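Local atomic coordinates of molybdate-binding protein MolA (Haemophilus influenzae, PDB entry 3PSH), a protein that binds molybdate and tungstate in the periplasm, but not sulfate or phosphate, and hands molybdate to the low-affinity ABC importer MolBC. Residues T13-I18 / N106-A111; V87-N92 / E145-V150; K124-L129 / G221-S226; R185-M188 / D192-T195. All coordinates share one frame; numbering follows the deposited sequence.

Interaction 1: residues T13-I18 / N106-A111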
loop_
_atom_site.group_PDB
_atom_site.type_symbol
_atom_site.label_atom_id
_atom_site.label_comp_id
_atom_site.label_asym_id
_atom_site.label_seq_id
_atom_site.Cartn_x
_atom_site.Cartn_y
_atom_site.Cartn_z
ATOM N N THR A 13 -12.531 22.627 0.517
ATOM C CA THR A 13 -13.998 22.688 0.855
ATOM C C THR A 13 -14.771 21.672 0.091
ATOM O O THR A 13 -14.631 21.603 -1.164
ATOM C CB THR A 13 -14.572 24.115 0.580
ATOM O OG1 THR A 13 -13.797 25.067 1.323
ATOM C CG2 THR A 13 -15.980 24.195 1.078
ATOM N N ILE A 14 -15.532 20.855 0.808
ATOM C CA ILE A 14 -16.279 19.760 0.103
ATOM C C ILE A 14 -17.737 19.821 0.521
ATOM O O ILE A 14 -18.039 20.372 1.584
ATOM C CB ILE A 14 -15.709 18.366 0.416
ATOM C CG1 ILE A 14 -15.772 18.105 1.948
ATOM C CG2 ILE A 14 -14.183 18.315 -0.044
ATOM C CD1 ILE A 14 -15.258 16.676 2.320
ATOM N N PRO A 15 -18.607 19.182 -0.241
ATOM C CA PRO A 15 -20.005 19.099 0.189
ATOM C C PRO A 15 -20.163 18.364 1.530
ATOM O O PRO A 15 -19.304 17.579 1.976
ATOM C CB PRO A 15 -20.631 18.224 -0.895
ATOM C CG PRO A 15 -19.819 18.474 -2.097
ATOM C CD PRO A 15 -18.411 18.561 -1.566
ATOM N N ASP A 16 -21.294 18.623 2.180
ATOM C CA ASP A 16 -21.560 17.933 3.405
ATOM C C ASP A 16 -21.731 16.404 3.261
ATOM O O ASP A 16 -21.413 15.643 4.251
ATOM C CB ASP A 16 -22.890 18.493 3.966
ATOM C CG ASP A 16 -22.751 19.824 4.548
ATOM O OD1 ASP A 16 -21.677 20.363 4.785
ATOM O OD2 ASP A 16 -23.826 20.330 4.952
ATOM N N HIS A 17 -22.165 15.958 2.105
ATOM C CA HIS A 17 -22.271 14.515 1.830
ATOM C C HIS A 17 -21.605 14.290 0.519
ATOM O O HIS A 17 -21.721 15.095 -0.407
ATOM C CB HIS A 17 -23.700 14.022 1.817
ATOM C CG HIS A 17 -24.442 14.458 3.030
ATOM N ND1 HIS A 17 -24.131 13.990 4.291
ATOM C CD2 HIS A 17 -25.458 15.359 3.176
ATOM C CE1 HIS A 17 -24.973 14.536 5.172
ATOM N NE2 HIS A 17 -25.775 15.378 4.522
ATOM N N ILE A 18 -20.962 13.112 0.444
ATOM C CA ILE A 18 -20.333 12.658 -0.801
ATOM C C ILE A 18 -21.009 11.353 -1.307
ATOM O O ILE A 18 -21.112 10.258 -0.598
ATOM C CB ILE A 18 -18.827 12.368 -0.488
ATOM C CG1 ILE A 18 -18.042 13.638 -0.199
ATOM C CG2 ILE A 18 -18.071 11.695 -1.654
ATOM C CD1 ILE A 18 -18.195 14.625 -1.301
ATOM N N ASN A 106 -13.687 23.328 -11.018
ATOM C CA ASN A 106 -14.381 23.601 -9.742
ATOM C C ASN A 106 -14.800 22.259 -9.037
ATOM O O ASN A 106 -15.870 22.085 -8.362
ATOM C CB ASN A 106 -15.700 24.417 -9.962
ATOM C CG ASN A 106 -15.484 25.572 -10.906
ATOM O OD1 ASN A 106 -14.424 26.231 -10.856
ATOM N ND2 ASN A 106 -16.504 25.874 -11.707
ATOM N N ILE A 107 -13.960 21.231 -9.179
ATOM C CA ILE A 107 -14.277 20.022 -8.479
ATOM C C ILE A 107 -13.213 19.937 -7.341
ATOM O O ILE A 107 -12.010 20.086 -7.627
ATOM C CB ILE A 107 -14.104 18.795 -9.343
ATOM C CG1 ILE A 107 -15.129 18.748 -10.486
ATOM C CG2 ILE A 107 -14.335 17.565 -8.552
ATOM C CD1 ILE A 107 -14.593 17.803 -11.622
ATOM N N PRO A 108 -13.650 19.721 -6.092
ATOM C CA PRO A 108 -12.687 19.663 -4.942
ATOM C C PRO A 108 -11.748 18.435 -5.170
ATOM O O PRO A 108 -12.169 17.383 -5.645
ATOM C CB PRO A 108 -13.609 19.420 -3.691
ATOM C CG PRO A 108 -14.989 19.773 -4.220
ATOM C CD PRO A 108 -15.036 19.497 -5.658
ATOM N N VAL A 109 -10.498 18.609 -4.752
ATOM C CA VAL A 109 -9.490 17.561 -4.859
ATOM C C VAL A 109 -8.889 17.287 -3.455
ATOM O O VAL A 109 -8.558 18.236 -2.729
ATOM C CB VAL A 109 -8.299 18.126 -5.706
ATOM C CG1 VAL A 109 -6.991 17.152 -5.607
ATOM C CG2 VAL A 109 -8.680 18.245 -7.166
ATOM N N VAL A 110 -8.746 16.005 -3.125
ATOM C CA VAL A 110 -8.224 15.636 -1.830
ATOM C C VAL A 110 -7.065 14.670 -2.103
ATOM O O VAL A 110 -7.264 13.607 -2.712
ATOM C CB VAL A 110 -9.244 14.851 -1.010
ATOM C CG1 VAL A 110 -8.638 14.344 0.390
ATOM C CG2 VAL A 110 -10.420 15.754 -0.703
ATOM N N ALA A 111 -5.866 15.169 -1.770
ATOM C CA ALA A 111 -4.556 14.425 -2.033
ATOM C C ALA A 111 -4.253 13.519 -0.848
ATOM O O ALA A 111 -4.420 13.954 0.382
ATOM C CB ALA A 111 -3.434 15.459 -2.253
#

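Interaction 2: residues V87-N92 / E145-V150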
loop_
_atom_site.group_PDB
_atom_site.type_symbol
_atom_site.label_atom_id
_atom_site.label_comp_id
_atom_site.label_asym_id
_atom_site.label_seq_id
_atom_site.Cartn_x
_atom_site.Cartn_y
_atom_site.Cartn_z
ATOM N N VAL A 87 -16.222 15.005 -5.566
ATOM C CA VAL A 87 -14.822 15.119 -5.078
ATOM C C VAL A 87 -13.969 14.163 -5.897
ATOM O O VAL A 87 -14.520 13.165 -6.323
ATOM C CB VAL A 87 -14.756 14.717 -3.530
ATOM C CG1 VAL A 87 -15.188 13.229 -3.297
ATOM C CG2 VAL A 87 -13.389 15.129 -2.871
ATOM N N VAL A 88 -12.668 14.441 -6.041
ATOM C CA VAL A 88 -11.640 13.549 -6.658
ATOM C C VAL A 88 -10.565 13.406 -5.611
ATOM O O VAL A 88 -10.008 14.437 -5.136
ATOM C CB VAL A 88 -11.038 14.168 -7.918
ATOM C CG1 VAL A 88 -9.998 13.263 -8.614
ATOM C CG2 VAL A 88 -12.242 14.384 -8.969
ATOM N N PHE A 89 -10.259 12.152 -5.310
ATOM C CA PHE A 89 -9.062 11.836 -4.522
ATOM C C PHE A 89 -7.950 11.594 -5.492
ATOM O O PHE A 89 -8.150 10.901 -6.448
ATOM C CB PHE A 89 -9.241 10.529 -3.739
ATOM C CG PHE A 89 -10.199 10.659 -2.582
ATOM C CD1 PHE A 89 -9.708 10.927 -1.259
ATOM C CD2 PHE A 89 -11.561 10.476 -2.798
ATOM C CE1 PHE A 89 -10.665 11.048 -0.162
ATOM C CE2 PHE A 89 -12.478 10.563 -1.707
ATOM C CZ PHE A 89 -11.980 10.798 -0.407
ATOM N N VAL A 90 -6.818 12.242 -5.219
ATOM C CA VAL A 90 -5.622 12.015 -6.061
ATOM C C VAL A 90 -4.495 11.528 -5.156
ATOM O O VAL A 90 -4.505 11.809 -3.936
ATOM C CB VAL A 90 -5.193 13.310 -6.853
ATOM C CG1 VAL A 90 -6.405 13.713 -7.776
ATOM C CG2 VAL A 90 -4.680 14.480 -5.946
ATOM N N THR A 91 -3.450 10.929 -5.758
ATOM C CA THR A 91 -2.214 10.597 -4.989
ATOM C C THR A 91 -1.409 11.894 -4.712
ATOM O O THR A 91 -1.401 12.861 -5.489
ATOM C CB THR A 91 -1.431 9.557 -5.770
ATOM O OG1 THR A 91 -0.470 8.898 -4.914
ATOM C CG2 THR A 91 -0.818 10.105 -7.043
ATOM N N ASN A 92 -0.598 11.827 -3.639
ATOM C CA ASN A 92 0.145 12.956 -3.212
ATOM C C ASN A 92 1.114 13.507 -4.239
ATOM O O ASN A 92 1.362 14.673 -4.255
ATOM C CB ASN A 92 0.875 12.672 -1.902
ATOM C CG ASN A 92 1.801 11.473 -2.032
ATOM O OD1 ASN A 92 1.345 10.321 -2.315
ATOM N ND2 ASN A 92 3.074 11.751 -1.989
ATOM N N GLU A 145 -8.291 8.243 8.608
ATOM C CA GLU A 145 -9.278 9.210 9.248
ATOM C C GLU A 145 -9.873 10.171 8.276
ATOM O O GLU A 145 -11.124 10.471 8.332
ATOM C CB GLU A 145 -8.722 9.878 10.496
ATOM C CG GLU A 145 -8.389 8.841 11.599
ATOM C CD GLU A 145 -7.507 9.428 12.702
ATOM O OE1 GLU A 145 -6.931 10.510 12.489
ATOM O OE2 GLU A 145 -7.348 8.753 13.724
ATOM N N LEU A 146 -9.029 10.672 7.392
ATOM C CA LEU A 146 -9.491 11.725 6.362
ATOM C C LEU A 146 -10.460 11.093 5.361
ATOM O O LEU A 146 -11.496 11.648 5.090
ATOM C CB LEU A 146 -8.290 12.366 5.669
ATOM C CG LEU A 146 -8.628 13.235 4.426
ATOM C CD1 LEU A 146 -9.473 14.507 4.974
ATOM C CD2 LEU A 146 -7.229 13.783 3.818
ATOM N N ILE A 147 -10.116 9.912 4.814
ATOM C CA ILE A 147 -10.985 9.271 3.809
ATOM C C ILE A 147 -12.315 8.935 4.522
ATOM O O ILE A 147 -13.391 9.118 3.937
ATOM C CB ILE A 147 -10.280 7.999 3.255
ATOM C CG1 ILE A 147 -8.964 8.432 2.606
ATOM C CG2 ILE A 147 -11.232 7.214 2.347
ATOM C CD1 ILE A 147 -7.904 7.305 2.308
ATOM N N ALA A 148 -12.248 8.430 5.737
ATOM C CA ALA A 148 -13.478 8.081 6.441
ATOM C C ALA A 148 -14.314 9.347 6.679
ATOM O O ALA A 148 -15.549 9.301 6.635
ATOM C CB ALA A 148 -13.209 7.271 7.702
ATOM N N GLU A 149 -13.672 10.464 6.955
ATOM C CA GLU A 149 -14.487 11.716 7.245
ATOM C C GLU A 149 -15.140 12.101 5.970
ATOM O O GLU A 149 -16.298 12.445 5.937
ATOM C CB GLU A 149 -13.508 12.815 7.686
ATOM C CG GLU A 149 -14.143 14.279 7.829
ATOM C CD GLU A 149 -13.115 15.311 8.289
ATOM O OE1 GLU A 149 -11.873 15.078 8.269
ATOM O OE2 GLU A 149 -13.528 16.439 8.608
ATOM N N VAL A 150 -14.388 12.084 4.863
ATOM C CA VAL A 150 -15.030 12.522 3.570
ATOM C C VAL A 150 -16.265 11.661 3.285
ATOM O O VAL A 150 -17.336 12.217 2.886
ATOM C CB VAL A 150 -13.999 12.499 2.378
ATOM C CG1 VAL A 150 -14.573 12.674 0.958
ATOM C CG2 VAL A 150 -12.871 13.483 2.660
#

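Interaction 3: residues K124-L129 / G221-S226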
loop_
_atom_site.group_PDB
_atom_site.type_symbol
_atom_site.label_atom_id
_atom_site.label_comp_id
_atom_site.label_asym_id
_atom_site.label_seq_id
_atom_site.Cartn_x
_atom_site.Cartn_y
_atom_site.Cartn_z
ATOM N N LYS A 124 6.325 14.509 -3.075
ATOM C CA LYS A 124 7.404 13.862 -3.817
ATOM C C LYS A 124 7.025 12.344 -4.019
ATOM O O LYS A 124 6.583 11.716 -3.096
ATOM C CB LYS A 124 8.685 13.997 -3.019
ATOM C CG LYS A 124 9.254 15.433 -3.108
ATOM C CD LYS A 124 10.739 15.464 -2.945
ATOM C CE LYS A 124 11.302 16.898 -3.124
ATOM N NZ LYS A 124 12.630 17.098 -2.359
ATOM N N LEU A 125 7.220 11.777 -5.208
ATOM C CA LEU A 125 6.916 10.319 -5.393
ATOM C C LEU A 125 7.787 9.529 -4.372
ATOM O O LEU A 125 7.344 8.567 -3.720
ATOM C CB LEU A 125 7.229 9.926 -6.815
ATOM C CG LEU A 125 7.305 8.430 -7.148
ATOM C CD1 LEU A 125 5.955 7.593 -6.896
ATOM C CD2 LEU A 125 7.843 8.489 -8.648
ATOM N N ASN A 126 9.077 9.950 -4.272
ATOM C CA ASN A 126 10.092 9.210 -3.447
ATOM C C ASN A 126 10.712 10.139 -2.474
ATOM O O ASN A 126 11.648 10.922 -2.815
ATOM C CB ASN A 126 11.234 8.666 -4.381
ATOM C CG ASN A 126 10.721 7.713 -5.468
ATOM O OD1 ASN A 126 10.938 7.926 -6.697
ATOM N ND2 ASN A 126 9.962 6.722 -5.063
ATOM N N PRO A 127 10.164 10.175 -1.254
ATOM C CA PRO A 127 10.586 11.177 -0.208
ATOM C C PRO A 127 11.861 10.749 0.496
ATOM O O PRO A 127 12.269 9.569 0.377
ATOM C CB PRO A 127 9.462 11.190 0.780
ATOM C CG PRO A 127 8.834 9.767 0.641
ATOM C CD PRO A 127 9.037 9.311 -0.810
ATOM N N THR A 128 12.503 11.707 1.136
ATOM C CA THR A 128 13.588 11.515 2.123
ATOM C C THR A 128 12.939 11.886 3.490
ATOM O O THR A 128 12.465 13.025 3.721
ATOM C CB THR A 128 14.761 12.511 1.824
ATOM O OG1 THR A 128 15.252 12.241 0.524
ATOM C CG2 THR A 128 15.840 12.412 2.863
ATOM N N LEU A 129 12.954 10.917 4.398
ATOM C CA LEU A 129 12.234 11.001 5.640
ATOM C C LEU A 129 13.168 10.697 6.795
ATOM O O LEU A 129 13.882 9.691 6.790
ATOM C CB LEU A 129 11.083 10.009 5.684
ATOM C CG LEU A 129 10.075 10.159 4.570
ATOM C CD1 LEU A 129 9.228 8.865 4.604
ATOM C CD2 LEU A 129 9.192 11.409 4.713
ATOM N N GLY A 221 13.607 5.062 -2.812
ATOM C CA GLY A 221 12.262 4.799 -3.299
ATOM C C GLY A 221 12.195 3.825 -4.443
ATOM O O GLY A 221 12.908 2.786 -4.460
ATOM N N PHE A 222 11.246 4.004 -5.346
ATOM C CA PHE A 222 10.952 2.914 -6.246
ATOM C C PHE A 222 11.813 3.125 -7.490
ATOM O O PHE A 222 11.732 4.166 -8.172
ATOM C CB PHE A 222 9.455 2.806 -6.592
ATOM C CG PHE A 222 9.181 1.663 -7.585
ATOM C CD1 PHE A 222 9.189 0.310 -7.169
ATOM C CD2 PHE A 222 9.197 1.952 -8.987
ATOM C CE1 PHE A 222 9.067 -0.719 -8.070
ATOM C CE2 PHE A 222 9.070 0.919 -9.896
ATOM C CZ PHE A 222 9.008 -0.416 -9.453
ATOM N N LYS A 223 12.726 2.174 -7.787
ATOM C CA LYS A 223 13.668 2.356 -8.919
ATOM C C LYS A 223 13.907 1.067 -9.689
ATOM O O LYS A 223 13.747 -0.022 -9.093
ATOM C CB LYS A 223 15.034 2.899 -8.467
ATOM C CG LYS A 223 15.008 4.315 -7.858
ATOM C CD LYS A 223 14.697 5.377 -8.906
ATOM C CE LYS A 223 14.319 6.709 -8.208
ATOM N NZ LYS A 223 15.202 7.278 -7.137
ATOM N N GLN A 224 14.312 1.177 -10.965
ATOM C CA GLN A 224 14.882 0.032 -11.697
ATOM C C GLN A 224 16.342 -0.083 -11.338
ATOM O O GLN A 224 17.080 0.937 -11.348
ATOM C CB GLN A 224 14.792 0.232 -13.226
ATOM C CG GLN A 224 15.203 -1.058 -14.016
ATOM C CD GLN A 224 14.901 -1.015 -15.512
ATOM O OE1 GLN A 224 15.370 -0.115 -16.212
ATOM N NE2 GLN A 224 14.131 -1.994 -16.004
ATOM N N VAL A 225 16.749 -1.304 -10.960
ATOM C CA VAL A 225 18.146 -1.564 -10.572
ATOM C C VAL A 225 18.726 -2.507 -11.627
ATOM O O VAL A 225 17.987 -3.011 -12.510
ATOM C CB VAL A 225 18.181 -2.125 -9.112
ATOM C CG1 VAL A 225 17.409 -1.070 -8.166
ATOM C CG2 VAL A 225 17.487 -3.454 -8.972
ATOM N N SER A 226 20.031 -2.789 -11.529
ATOM C CA SER A 226 20.597 -3.860 -12.399
ATOM C C SER A 226 20.695 -5.190 -11.667
ATOM O O SER A 226 20.693 -5.235 -10.403
ATOM C CB SER A 226 22.029 -3.500 -12.870
ATOM O OG SER A 226 22.903 -3.418 -11.724
#

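Interaction 4: residues R185-M188 / D192-T195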
loop_
_atom_site.group_PDB
_atom_site.type_symbol
_atom_site.label_atom_id
_atom_site.label_comp_id
_atom_site.label_asym_id
_atom_site.label_seq_id
_atom_site.Cartn_x
_atom_site.Cartn_y
_atom_site.Cartn_z
ATOM N N ARG A 185 18.196 -10.711 5.628
ATOM C CA ARG A 185 18.375 -9.823 4.426
ATOM C C ARG A 185 17.465 -10.248 3.287
ATOM O O ARG A 185 17.604 -11.330 2.718
ATOM C CB ARG A 185 19.824 -9.846 3.993
ATOM C CG ARG A 185 20.678 -9.128 5.120
ATOM C CD ARG A 185 22.204 -9.130 4.847
ATOM N NE ARG A 185 22.520 -8.684 3.472
ATOM C CZ ARG A 185 22.549 -7.441 2.962
ATOM N NH1 ARG A 185 22.230 -6.324 3.692
ATOM N NH2 ARG A 185 22.923 -7.344 1.650
ATOM N N THR A 186 16.560 -9.304 2.893
ATOM C CA THR A 186 15.419 -9.624 2.087
ATOM C C THR A 186 15.330 -8.648 0.939
ATOM O O THR A 186 15.799 -7.507 1.128
ATOM C CB THR A 186 14.153 -9.553 2.994
ATOM O OG1 THR A 186 14.289 -10.405 4.162
ATOM C CG2 THR A 186 12.913 -9.947 2.281
ATOM N N TYR A 187 14.771 -9.103 -0.187
ATOM C CA TYR A 187 14.728 -8.245 -1.360
ATOM C C TYR A 187 13.342 -8.348 -1.945
ATOM O O TYR A 187 12.829 -9.458 -2.125
ATOM C CB TYR A 187 15.734 -8.803 -2.383
ATOM C CG TYR A 187 15.722 -8.029 -3.710
ATOM C CD1 TYR A 187 16.393 -6.775 -3.817
ATOM C CD2 TYR A 187 15.093 -8.558 -4.847
ATOM C CE1 TYR A 187 16.383 -6.053 -5.047
ATOM C CE2 TYR A 187 15.087 -7.796 -6.104
ATOM C CZ TYR A 187 15.761 -6.579 -6.154
ATOM O OH TYR A 187 15.635 -5.949 -7.365
ATOM N N MET A 188 12.803 -7.180 -2.327
ATOM C CA MET A 188 11.509 -7.127 -2.975
ATOM C C MET A 188 11.699 -7.042 -4.513
ATOM O O MET A 188 12.145 -6.046 -5.014
ATOM C CB MET A 188 10.725 -5.924 -2.367
ATOM C CG MET A 188 9.476 -5.641 -3.070
ATOM S SD MET A 188 8.308 -7.012 -3.215
ATOM C CE MET A 188 7.991 -7.290 -1.659
ATOM N N ASP A 192 10.297 -6.285 -14.194
ATOM C CA ASP A 192 11.338 -5.514 -14.894
ATOM C C ASP A 192 12.486 -4.910 -14.033
ATOM O O ASP A 192 12.753 -3.721 -14.171
ATOM C CB ASP A 192 10.634 -4.432 -15.738
ATOM C CG ASP A 192 9.679 -5.056 -16.726
ATOM O OD1 ASP A 192 10.107 -6.012 -17.418
ATOM O OD2 ASP A 192 8.494 -4.652 -16.762
ATOM N N LEU A 193 13.070 -5.700 -13.117
ATOM C CA LEU A 193 14.152 -5.315 -12.184
ATOM C C LEU A 193 13.827 -4.052 -11.356
ATOM O O LEU A 193 14.705 -3.285 -10.981
ATOM C CB LEU A 193 15.540 -5.236 -12.820
ATOM C CG LEU A 193 16.318 -6.576 -12.721
ATOM C CD1 LEU A 193 17.338 -6.430 -13.906
ATOM C CD2 LEU A 193 17.023 -6.665 -11.394
ATOM N N GLY A 194 12.555 -3.912 -11.049
ATOM C CA GLY A 194 12.112 -2.771 -10.185
ATOM C C GLY A 194 12.264 -3.220 -8.707
ATOM O O GLY A 194 12.040 -4.396 -8.367
ATOM N N THR A 195 12.642 -2.290 -7.837
ATOM C CA THR A 195 12.593 -2.624 -6.364
ATOM C C THR A 195 12.266 -1.382 -5.609
ATOM O O THR A 195 12.175 -0.258 -6.225
ATOM C CB THR A 195 13.908 -3.296 -5.880
ATOM O OG1 THR A 195 13.665 -3.854 -4.589
ATOM C CG2 THR A 195 15.015 -2.246 -5.633
HETATM O O HOH W 1 13.752 -6.583 -9.004
HETATM O O HOH W 2 14.322 -4.744 -2.020
#

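Interaction 1: residues T13-I18 / N106-A111
The backbones of Ile-14 and Pro-108 approach to 6.2 Å between their CA atoms without sharing a hydrogen bond, where the end of a β-hairpin passes the start of a sheet-edge strand. The contact lies at the side of the α/β lobe of a periplasmic binding protein of the Fe/B12 family, where its edge strand begins. Strands 2-5 and 11-14 make the small antiparallel hairpin, and strand 109-112 is outermost in the four-stranded parallel sheet. Packing alone joins the two segments, and Pro-108 carries most of it. Its ring is directed at the hairpin, with CB lying 3.5 Å from Thr-13 O and CG almost as close, so the carbonyl oxygen rests against the CB and CG methylenes of the pyrrolidine. Ile-14 meets the same ring through its methyl branch, CG2 lying 3.9 Å from Pro-108 CB. With CG1 placed between the backbone N and the carbonyl carbon (chi1 59°), CG2 lies beside the backbone N and faces the proline, while the side chain as a whole also reaches Val-150 of helix 132-151. The hairpin has polar ties to the edge strand as well: Arg-10 NH1 bonds to Val-109 O, and Asp-6 OD2 accepts a hydrogen bond from Ala-111 N. Towards the far end of the proline, Pro-15 CD makes a looser approach of 4.5 Å to Pro-108 CG.

Interaction 2: residues V87-N92 / E145-V150
Val-150 N bonds back to Leu-146 O at 2.9 Å, an ordinary helical hydrogen bond that sets the turn whose side chains meet Phe-89 and Val-87 of the neighbouring strand. No polar bond crosses between the two segments; the junction is hydrocarbon throughout. Phe-89 and Val-150 face one another head-on from strand and helix. The far end of the ring does the touching: Phe-89 CZ lies 3.5 Å from Val-150 CG1 and 3.8 Å from Val-150 CB, with the methyl approaching the ring obliquely. Having CG1 anti to the backbone N (chi1 169°) turns that methyl of Val-150 to the strand, where it also meets Val-87 CG1 at 4.3 Å. Ile-147, one turn earlier, crosses beside the ring and brings CG1 to 4.2 Å from Phe-89 CE1. Such layering of helix on strand is the core of the α/β sandwich in this lobe: the 145-150 part of helix 132-151 runs nearly antiparallel to strand 87-91 (167°), the two axes 11.8 Å apart at closest. Phe-151, on the same helix, adds a ring turned about 20° from that of Phe-89, and Thr-28 of helix 26-34 touches Phe-89 as well. Near the end of the helix, Arg-2 takes up the carbonyls of Glu-149 and Val-150, where a positive charge would probably suit the helix dipole. At the other end of the strand segment, Asn-92 OD1 bonds to the hydroxyl of Tyr-280, a residue of the molybdate site, consistent with a second-shell place for Asn-92.

Interaction 3: residues K124-L129 / G221-S226
Asn-126 leans closely on Gly-221, their CA atoms only 4.9 Å apart. The stem of the asparagine points toward the glycine: Asn-126 CB lies 4.1 Å from Gly-221 CA, and Asn-126 CG lies 3.9 Å from the same atom. The lack of a side chain on Gly-221 leaves room for the amide at this distance; its positive phi of 58° is a conformation that itself favours glycine. Beyond it the end of the amide lies in front of the backbone N of Phe-222, whose N-H points to it, with Asn-126 CG 3.7 Å from Phe-222 N. These two segments belong to different lobes of the binding protein, the first to the loop between strand 109-112 and helix 132-151, the second to the two-stranded antiparallel sheet of strands 194-196 and 222-224, so the contact spans the two lobes near the molybdate cleft. Other polar partners lie around the contact. Leu-125 O accepts a hydrogen bond from Lys-200 NZ. Lys-223, bent at chi2 (-69°) and again at chi4, brings its CE alongside the amide of Asn-126, but its ammonium bonds to Lys-220 O. Aromatic contact connects this region to the ligand: the ring of Phe-222 turns away from Asn-126 and meets Tyr-196, a molybdate-binding residue, edge-to-face. Nearest atoms of the Phe-222 side chain and the molybdate are about 6 Å apart.

Interaction 4: residues R185-M188 / D192-T195
Tyr-187 and Thr-195 cross at a slant, the threonine lying against the phenol end of the ring where strand 184-188 of the parallel sheet of the second lobe gives way, through a tight connection, to strand 194-196, which pairs antiparallel with strand 222-224. The ring extends from a side chain with CG anti to the backbone N (chi1 176°), which carries its hydroxyl across to Thr-195: Tyr-187 OH lies 3.5 Å from Thr-195 CB, and Tyr-187 CE1 is equally far from Thr-195 OG1. Leu-193 CD2 adds a looser touch at the hydroxyl. The threonine hydroxyl turns to the end of the strand and donates to Met-188 O at 2.7 Å, meeting a lone pair in the carbonyl plane at a C=O···O angle of 145°. A water that accepts a hydrogen bond from Met-188 N donates to Thr-195 OG1, so the oxygen is gripped twice and its rotation is fixed. Met-188 sends its sulfur end away from this segment, towards Thr-202 and Met-206 of helix 201-208, and its side chain also lies near Tyr-196, which binds molybdate. A second water spans the phenol and the backbone, 2.6 Å from Tyr-187 OH and donating to Gly-194 O at 2.8 Å.

In the fold
From the N terminus, interaction 1 closes the first long loop by setting the opening hairpin beside edge strand 109-112. Interaction 2 opens inside that loop, on the adjoining strand 87-91, and closes beyond it on helix 132-151; the two therefore cross and build one lobe together. Interaction 3 opens in the loop leading into that helix, so it crosses interaction 2, and closes far along the chain on strand 222-224, joining the first lobe to the second. Interaction 4 closes a short local loop and is nested within interaction 3; strands 194-196 and 222-224 pair directly. Interactions 1 and 4 lie on opposite sides of the chain's centre, about 38 Å apart between centres.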